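Local coordinates for 23S rRNA-specific endonuclease VapC20 (Mycobacterium tuberculosis H37Rv, PDB 5WZF), which acts as the magnesium-dependent toxin of a toxin-antitoxin pair, an endoribonuclease that cuts 23S rRNA within the sarcin-ricin loop, at residues N51-L54 against G55-T59; A72-A75 against I76-S79; S108-D111 against A112-A116. One frame throughout, in Å; residues are numbered along the deposited sequence.

Contact 1 (N51-L54 against G55-T59)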
loop_
_atom_site.group_PDB
_atom_site.type_symbol
_atom_site.label_atom_id
_atom_site.label_comp_id
_atom_site.label_asym_id
_atom_site.label_seq_id
_atom_site.Cartn_x
_atom_site.Cartn_y
_atom_site.Cartn_z
ATOM N N ASN B 51 -7.006 -5.773 -2.145
ATOM C CA ASN B 51 -6.056 -5.268 -3.129
ATOM C C ASN B 51 -4.851 -4.630 -2.442
ATOM O O ASN B 51 -3.718 -4.802 -2.885
ATOM C CB ASN B 51 -6.734 -4.273 -4.078
ATOM C CG ASN B 51 -7.368 -3.102 -3.350
ATOM O OD1 ASN B 51 -7.957 -3.261 -2.281
ATOM N ND2 ASN B 51 -7.247 -1.911 -3.929
ATOM N N HIS B 52 -5.090 -3.917 -1.342
ATOM C CA HIS B 52 -3.991 -3.281 -0.623
ATOM C C HIS B 52 -3.048 -4.325 -0.029
ATOM O O HIS B 52 -1.826 -4.157 -0.061
ATOM C CB HIS B 52 -4.519 -2.355 0.479
ATOM C CG HIS B 52 -5.139 -1.094 -0.037
ATOM N ND1 HIS B 52 -4.394 -0.059 -0.562
ATOM C CD2 HIS B 52 -6.432 -0.695 -0.101
ATOM C CE1 HIS B 52 -5.201 0.919 -0.931
ATOM N NE2 HIS B 52 -6.443 0.557 -0.664
ATOM N N VAL B 53 -3.615 -5.409 0.493
ATOM C CA VAL B 53 -2.814 -6.479 1.077
ATOM C C VAL B 53 -1.974 -7.180 0.010
ATOM O O VAL B 53 -0.780 -7.415 0.208
ATOM C CB VAL B 53 -3.693 -7.517 1.804
ATOM C CG1 VAL B 53 -2.928 -8.822 2.013
ATOM C CG2 VAL B 53 -4.174 -6.958 3.138
ATOM N N LEU B 54 -2.595 -7.507 -1.121
ATOM C CA LEU B 54 -1.871 -8.186 -2.191
ATOM C C LEU B 54 -0.731 -7.308 -2.686
ATOM O O LEU B 54 0.367 -7.792 -2.950
ATOM C CB LEU B 54 -2.803 -8.552 -3.347
ATOM C CG LEU B 54 -3.720 -9.755 -3.114
ATOM C CD1 LEU B 54 -4.453 -10.146 -4.397
ATOM C CD2 LEU B 54 -2.922 -10.934 -2.560
ATOM N N GLY B 55 -0.997 -6.012 -2.800
ATOM C CA GLY B 55 0.031 -5.071 -3.198
ATOM C C GLY B 55 1.189 -5.051 -2.220
ATOM O O GLY B 55 2.350 -5.075 -2.621
ATOM N N GLU B 56 0.869 -5.015 -0.929
ATOM C CA GLU B 56 1.886 -4.950 0.108
ATOM C C GLU B 56 2.673 -6.254 0.126
ATOM O O GLU B 56 3.875 -6.266 0.390
ATOM C CB GLU B 56 1.245 -4.681 1.474
ATOM C CG GLU B 56 2.229 -4.456 2.609
ATOM C CD GLU B 56 1.540 -4.338 3.960
ATOM O OE1 GLU B 56 0.464 -4.940 4.136
ATOM O OE2 GLU B 56 2.075 -3.639 4.841
ATOM N N THR B 57 1.979 -7.346 -0.177
ATOM C CA THR B 57 2.589 -8.671 -0.250
ATOM C C THR B 57 3.572 -8.781 -1.414
ATOM O O THR B 57 4.667 -9.319 -1.249
ATOM C CB THR B 57 1.512 -9.763 -0.377
ATOM O OG1 THR B 57 0.698 -9.749 0.804
ATOM C CG2 THR B 57 2.150 -11.142 -0.546
ATOM N N TRP B 58 3.185 -8.277 -2.584
ATOM C CA TRP B 58 4.115 -8.196 -3.709
ATOM C C TRP B 58 5.408 -7.508 -3.294
ATOM O O TRP B 58 6.507 -8.027 -3.502
ATOM C CB TRP B 58 3.503 -7.436 -4.894
ATOM C CG TRP B 58 4.548 -7.018 -5.900
ATOM C CD1 TRP B 58 5.311 -5.885 -5.870
ATOM C CD2 TRP B 58 4.966 -7.750 -7.058
ATOM N NE1 TRP B 58 6.174 -5.863 -6.938
ATOM C CE2 TRP B 58 5.982 -6.996 -7.684
ATOM C CE3 TRP B 58 4.575 -8.963 -7.633
ATOM C CZ2 TRP B 58 6.610 -7.415 -8.857
ATOM C CZ3 TRP B 58 5.205 -9.380 -8.799
ATOM C CH2 TRP B 58 6.209 -8.607 -9.396
ATOM N N THR B 59 5.263 -6.325 -2.712
ATOM C CA THR B 59 6.406 -5.483 -2.406
ATOM C C THR B 59 7.336 -6.166 -1.419
ATOM O O THR B 59 8.552 -6.162 -1.597
ATOM C CB THR B 59 5.945 -4.126 -1.857
ATOM O OG1 THR B 59 5.166 -3.459 -2.860
ATOM C CG2 THR B 59 7.145 -3.256 -1.486
#
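The imidazole of H52 and the indole of W58 are the flat groups here, each joined to the other half of the helix through its backbone, H52 O to E56 N and W58 N to L54 O. N51 ND2, itself hydrogen-bonded to an acidic side chain of a chain of another protein, lies over one face of the H52 ring, 4.0 Å above its plane and displaced toward the rim. At the edge of the W58 indole, in its plane, stands T59 OG1. Both rings have further partners: H52 NE2 is hydrogen-bonded to E92, and W58 NE1 to the backbone of a chain of another protein.

The side-chain contact proper is between V53 and T57. T57 OG1 sits anti to its own carbonyl carbon (chi1 -63°), a turn that lets the hydroxyl fold back and donate to V53 O at 2.8 Å. It comes from above the carbonyl plane, 44° out of it, whereas T57 N, also 2.8 Å from V53 O, is tilted by just 18°. The V53 side chain crosses that of T57, CG1 3.9 Å from T57 OG1.

One carbonyl oxygen is thus gripped twice by one residue, with a weak third bond from T19. The chemistry implies that the threonine meets its polar need inside the helix, consistent with its burial.

Contact 2 (A72-A75 against I76-S79)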
loop_
_atom_site.group_PDB
_atom_site.type_symbol
_atom_site.label_atom_id
_atom_site.label_comp_id
_atom_site.label_asym_id
_atom_site.label_seq_id
_atom_site.Cartn_x
_atom_site.Cartn_y
_atom_site.Cartn_z
ATOM N N ALA B 72 4.253 -15.057 -7.767
ATOM C CA ALA B 72 3.325 -16.003 -7.158
ATOM C C ALA B 72 2.207 -15.277 -6.411
ATOM O O ALA B 72 1.045 -15.675 -6.473
ATOM C CB ALA B 72 4.064 -16.940 -6.222
ATOM N N ALA B 73 2.564 -14.202 -5.714
ATOM C CA ALA B 73 1.589 -13.414 -4.967
ATOM C C ALA B 73 0.667 -12.645 -5.906
ATOM O O ALA B 73 -0.524 -12.487 -5.631
ATOM C CB ALA B 73 2.298 -12.457 -4.018
ATOM N N ALA B 74 1.226 -12.164 -7.012
ATOM C CA ALA B 74 0.452 -11.448 -8.019
ATOM C C ALA B 74 -0.675 -12.325 -8.561
ATOM O O ALA B 74 -1.766 -11.842 -8.863
ATOM C CB ALA B 74 1.359 -10.987 -9.154
ATOM N N ALA B 75 -0.402 -13.620 -8.663
ATOM C CA ALA B 75 -1.343 -14.562 -9.257
ATOM C C ALA B 75 -2.564 -14.818 -8.384
ATOM O O ALA B 75 -3.581 -15.313 -8.869
ATOM C CB ALA B 75 -0.646 -15.863 -9.549
ATOM N N ILE B 76 -2.458 -14.495 -7.098
ATOM C CA ILE B 76 -3.574 -14.683 -6.174
ATOM C C ILE B 76 -4.781 -13.868 -6.641
ATOM O O ILE B 76 -5.928 -14.259 -6.441
ATOM C CB ILE B 76 -3.190 -14.281 -4.732
ATOM C CG1 ILE B 76 -2.022 -15.135 -4.229
ATOM C CG2 ILE B 76 -4.382 -14.409 -3.792
ATOM C CD1 ILE B 76 -1.526 -14.741 -2.848
ATOM N N ARG B 77 -4.514 -12.741 -7.294
ATOM C CA ARG B 77 -5.588 -11.914 -7.830
ATOM C C ARG B 77 -6.374 -12.649 -8.921
ATOM O O ARG B 77 -7.507 -12.280 -9.223
ATOM C CB ARG B 77 -5.032 -10.602 -8.380
ATOM C CG ARG B 77 -4.626 -10.672 -9.842
ATOM C CD ARG B 77 -3.815 -9.456 -10.250
ATOM N NE ARG B 77 -3.581 -9.405 -11.692
ATOM C CZ ARG B 77 -2.617 -10.073 -12.319
ATOM N NH1 ARG B 77 -1.791 -10.850 -11.632
ATOM N NH2 ARG B 77 -2.477 -9.959 -13.633
ATOM N N LEU B 78 -5.774 -13.686 -9.503
ATOM C CA LEU B 78 -6.427 -14.472 -10.548
ATOM C C LEU B 78 -7.226 -15.640 -9.975
ATOM O O LEU B 78 -7.932 -16.335 -10.708
ATOM C CB LEU B 78 -5.396 -15.015 -11.545
ATOM C CG LEU B 78 -4.402 -14.030 -12.164
ATOM C CD1 LEU B 78 -3.426 -14.762 -13.065
ATOM C CD2 LEU B 78 -5.130 -12.954 -12.940
ATOM N N SER B 79 -7.110 -15.858 -8.668
ATOM C CA SER B 79 -7.730 -17.016 -8.028
ATOM C C SER B 79 -9.252 -17.005 -8.129
ATOM O O SER B 79 -9.885 -15.956 -8.030
ATOM C CB SER B 79 -7.321 -17.095 -6.556
ATOM O OG SER B 79 -7.894 -18.231 -5.929
#
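At the exit of helix 67-74, A73, A74 and A75 receive the backbone N-H groups of I76, R77 and L78 in successive i to i+3 bonds, the spacing of a 3-10 turn. The longer alpha-helical reach fails here: R77 N is 4.3 Å from A73 O. The donors stand well above the carbonyl planes, with I76 N 64° out of that of A73, and the shortest of the three bonds is L78 N to A75 O at 2.8 Å.

R77 then folds its side chain back over the turn. CG occupies the crowded position between backbone N and carbonyl carbon (chi1 89°), from which a chain extended as far as NE passes alongside A74 O, with CG 3.2 Å from that oxygen. NH1 donates to A74 O at 2.9 Å, the oxygen lying only 8° out of the guanidinium plane. Because R77 N and R77 NH1 approach from opposite faces of the carbonyl, A74 O is clamped between two donors of one residue. One guanidinium face carries L78 CD2, 3.9 Å above its centre.

This turn belongs to the connection between strands 46-50 and 82-85, parallel neighbours in the sheet of the PIN domain, and the helical backbone angles stop at S79, whose OG accepts from V81 N and V82 N, where strand 82-85 begins. On the side facing helix 51-63, I76 rests on L54, while I76 CG1 meets A73 O at 3.3 Å. Outside the turn, R77 NE forms a salt bridge to an acidic side chain of a chain of another protein.

Contact 3 (S108-D111 against A112-A116)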
loop_
_atom_site.group_PDB
_atom_site.type_symbol
_atom_site.label_atom_id
_atom_site.label_comp_id
_atom_site.label_asym_id
_atom_site.label_seq_id
_atom_site.Cartn_x
_atom_site.Cartn_y
_atom_site.Cartn_z
ATOM N N SER B 108 -0.744 0.768 10.467
ATOM C CA SER B 108 -0.476 1.101 9.072
ATOM C C SER B 108 -1.775 1.373 8.335
ATOM O O SER B 108 -2.845 0.963 8.780
ATOM C CB SER B 108 0.279 -0.032 8.374
ATOM O OG SER B 108 -0.596 -1.108 8.076
ATOM N N PHE B 109 -1.678 2.064 7.204
ATOM C CA PHE B 109 -2.837 2.288 6.348
ATOM C C PHE B 109 -3.455 0.977 5.860
ATOM O O PHE B 109 -4.675 0.827 5.854
ATOM C CB PHE B 109 -2.457 3.146 5.148
ATOM C CG PHE B 109 -3.555 3.281 4.133
ATOM C CD1 PHE B 109 -4.615 4.144 4.350
ATOM C CD2 PHE B 109 -3.526 2.541 2.961
ATOM C CE1 PHE B 109 -5.627 4.268 3.417
ATOM C CE2 PHE B 109 -4.533 2.664 2.025
ATOM C CZ PHE B 109 -5.584 3.530 2.253
ATOM N N VAL B 110 -2.616 0.036 5.434
ATOM C CA VAL B 110 -3.124 -1.242 4.937
ATOM C C VAL B 110 -3.900 -1.978 6.030
ATOM O O VAL B 110 -4.962 -2.550 5.776
ATOM C CB VAL B 110 -1.981 -2.133 4.400
ATOM C CG1 VAL B 110 -2.484 -3.534 4.107
ATOM C CG2 VAL B 110 -1.383 -1.518 3.143
ATOM N N ASP B 111 -3.382 -1.945 7.254
ATOM C CA ASP B 111 -4.090 -2.558 8.375
ATOM C C ASP B 111 -5.451 -1.902 8.590
ATOM O O ASP B 111 -6.453 -2.590 8.781
ATOM C CB ASP B 111 -3.257 -2.478 9.656
ATOM C CG ASP B 111 -2.125 -3.494 9.682
ATOM O OD1 ASP B 111 -2.072 -4.362 8.785
ATOM O OD2 ASP B 111 -1.298 -3.431 10.613
ATOM N N ALA B 112 -5.491 -0.575 8.543
ATOM C CA ALA B 112 -6.744 0.141 8.746
ATOM C C ALA B 112 -7.782 -0.248 7.693
ATOM O O ALA B 112 -8.965 -0.387 8.005
ATOM C CB ALA B 112 -6.512 1.638 8.727
ATOM N N THR B 113 -7.347 -0.428 6.451
ATOM C CA THR B 113 -8.281 -0.816 5.399
ATOM C C THR B 113 -8.697 -2.274 5.584
ATOM O O THR B 113 -9.820 -2.653 5.260
ATOM C CB THR B 113 -7.688 -0.613 3.984
ATOM O OG1 THR B 113 -6.510 -1.412 3.826
ATOM C CG2 THR B 113 -7.349 0.856 3.746
ATOM N N SER B 114 -7.790 -3.087 6.116
ATOM C CA SER B 114 -8.099 -4.488 6.374
ATOM C C SER B 114 -9.168 -4.592 7.451
ATOM O O SER B 114 -10.126 -5.350 7.312
ATOM C CB SER B 114 -6.844 -5.253 6.786
ATOM O OG SER B 114 -5.959 -5.373 5.686
ATOM N N PHE B 115 -9.003 -3.813 8.517
ATOM C CA PHE B 115 -9.974 -3.789 9.606
ATOM C C PHE B 115 -11.342 -3.377 9.081
ATOM O O PHE B 115 -12.364 -3.942 9.470
ATOM C CB PHE B 115 -9.536 -2.830 10.718
ATOM C CG PHE B 115 -8.184 -3.140 11.298
ATOM C CD1 PHE B 115 -7.648 -4.419 11.218
ATOM C CD2 PHE B 115 -7.448 -2.147 11.930
ATOM C CE1 PHE B 115 -6.403 -4.699 11.755
ATOM C CE2 PHE B 115 -6.205 -2.419 12.470
ATOM C CZ PHE B 115 -5.676 -3.698 12.379
ATOM N N ALA B 116 -11.348 -2.385 8.197
ATOM C CA ALA B 116 -12.586 -1.865 7.629
ATOM C C ALA B 116 -13.282 -2.898 6.752
ATOM O O ALA B 116 -14.511 -2.984 6.741
ATOM C CB ALA B 116 -12.309 -0.595 6.833
HETATM O O HOH W 1 -3.588 -5.696 6.781
#
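Regular i to i+4 bonds carry the backbone from S108 O to F115 N, the last of them, F115 N to D111 O, being 2.8 Å long and lying nearly along the C=O axis. S108 is the N-cap: its OG accepts from D111 N at 3.0 Å with an N-H...O angle of 162°, meeting an amide of the first turn.

On one flank, F109 and T113 form a CH-pi contact. T113 CG2 lies over the face of the phenyl ring, 3.8 Å from its centroid and 22° off the normal. The threonine torsion (chi1 60°) serves both of its branches, sending CG2 to the ring and OG1 to V110 O, 2.7 Å away. S114 N reaches the same oxygen at 2.9 Å, from the same face of the carbonyl plane, so V110 O is held by two donors of successive residues.

The other flank belongs to D111. Its carbonyl oxygen lies 3.1 Å above one face of the F115 ring, offset toward the rim near CG, while CB touches F115 CZ. The ring thus packs on the carbonyl oxygen and CB of D111, and the carboxylate points away from it. A water lies 2.8 Å from D111 OD1, within hydrogen-bonding distance. That water is also 2.6 Å from S114 OG, and so links the acid to the side chain one turn on.

D111 OD2 lies close to D132 OD2, and D18 is in contact with D111. D111 and D18 are the predicted magnesium ligands, and acidic residues from separate parts of the chain converge here, as in the active sites of PIN-domain nucleases.

How the contacts relate
Helix 51-63 links the set, for contact 1 touches both of the others. Toward contact 2 (centres 10 Å apart) it packs with T57 CG2 on A73 CB at 3.7 Å and L54 CD1 on R77 N at 3.9 Å. Toward contact 3 (centres 12 Å apart), V53 CG2 meets S114 OG at 3.5 Å. Contacts 2 and 3 lie on opposite sides of the chain's centre, their nearest atoms about 13 Å apart. Contact 3 supplies D111 to the predicted magnesium site; the side chain of V53 is about 4 Å from that of D18, and that of E56 about 5 Å from that of D111. Contact 2 is more remote, the side chains of I76 and D18 being about 11 Å apart.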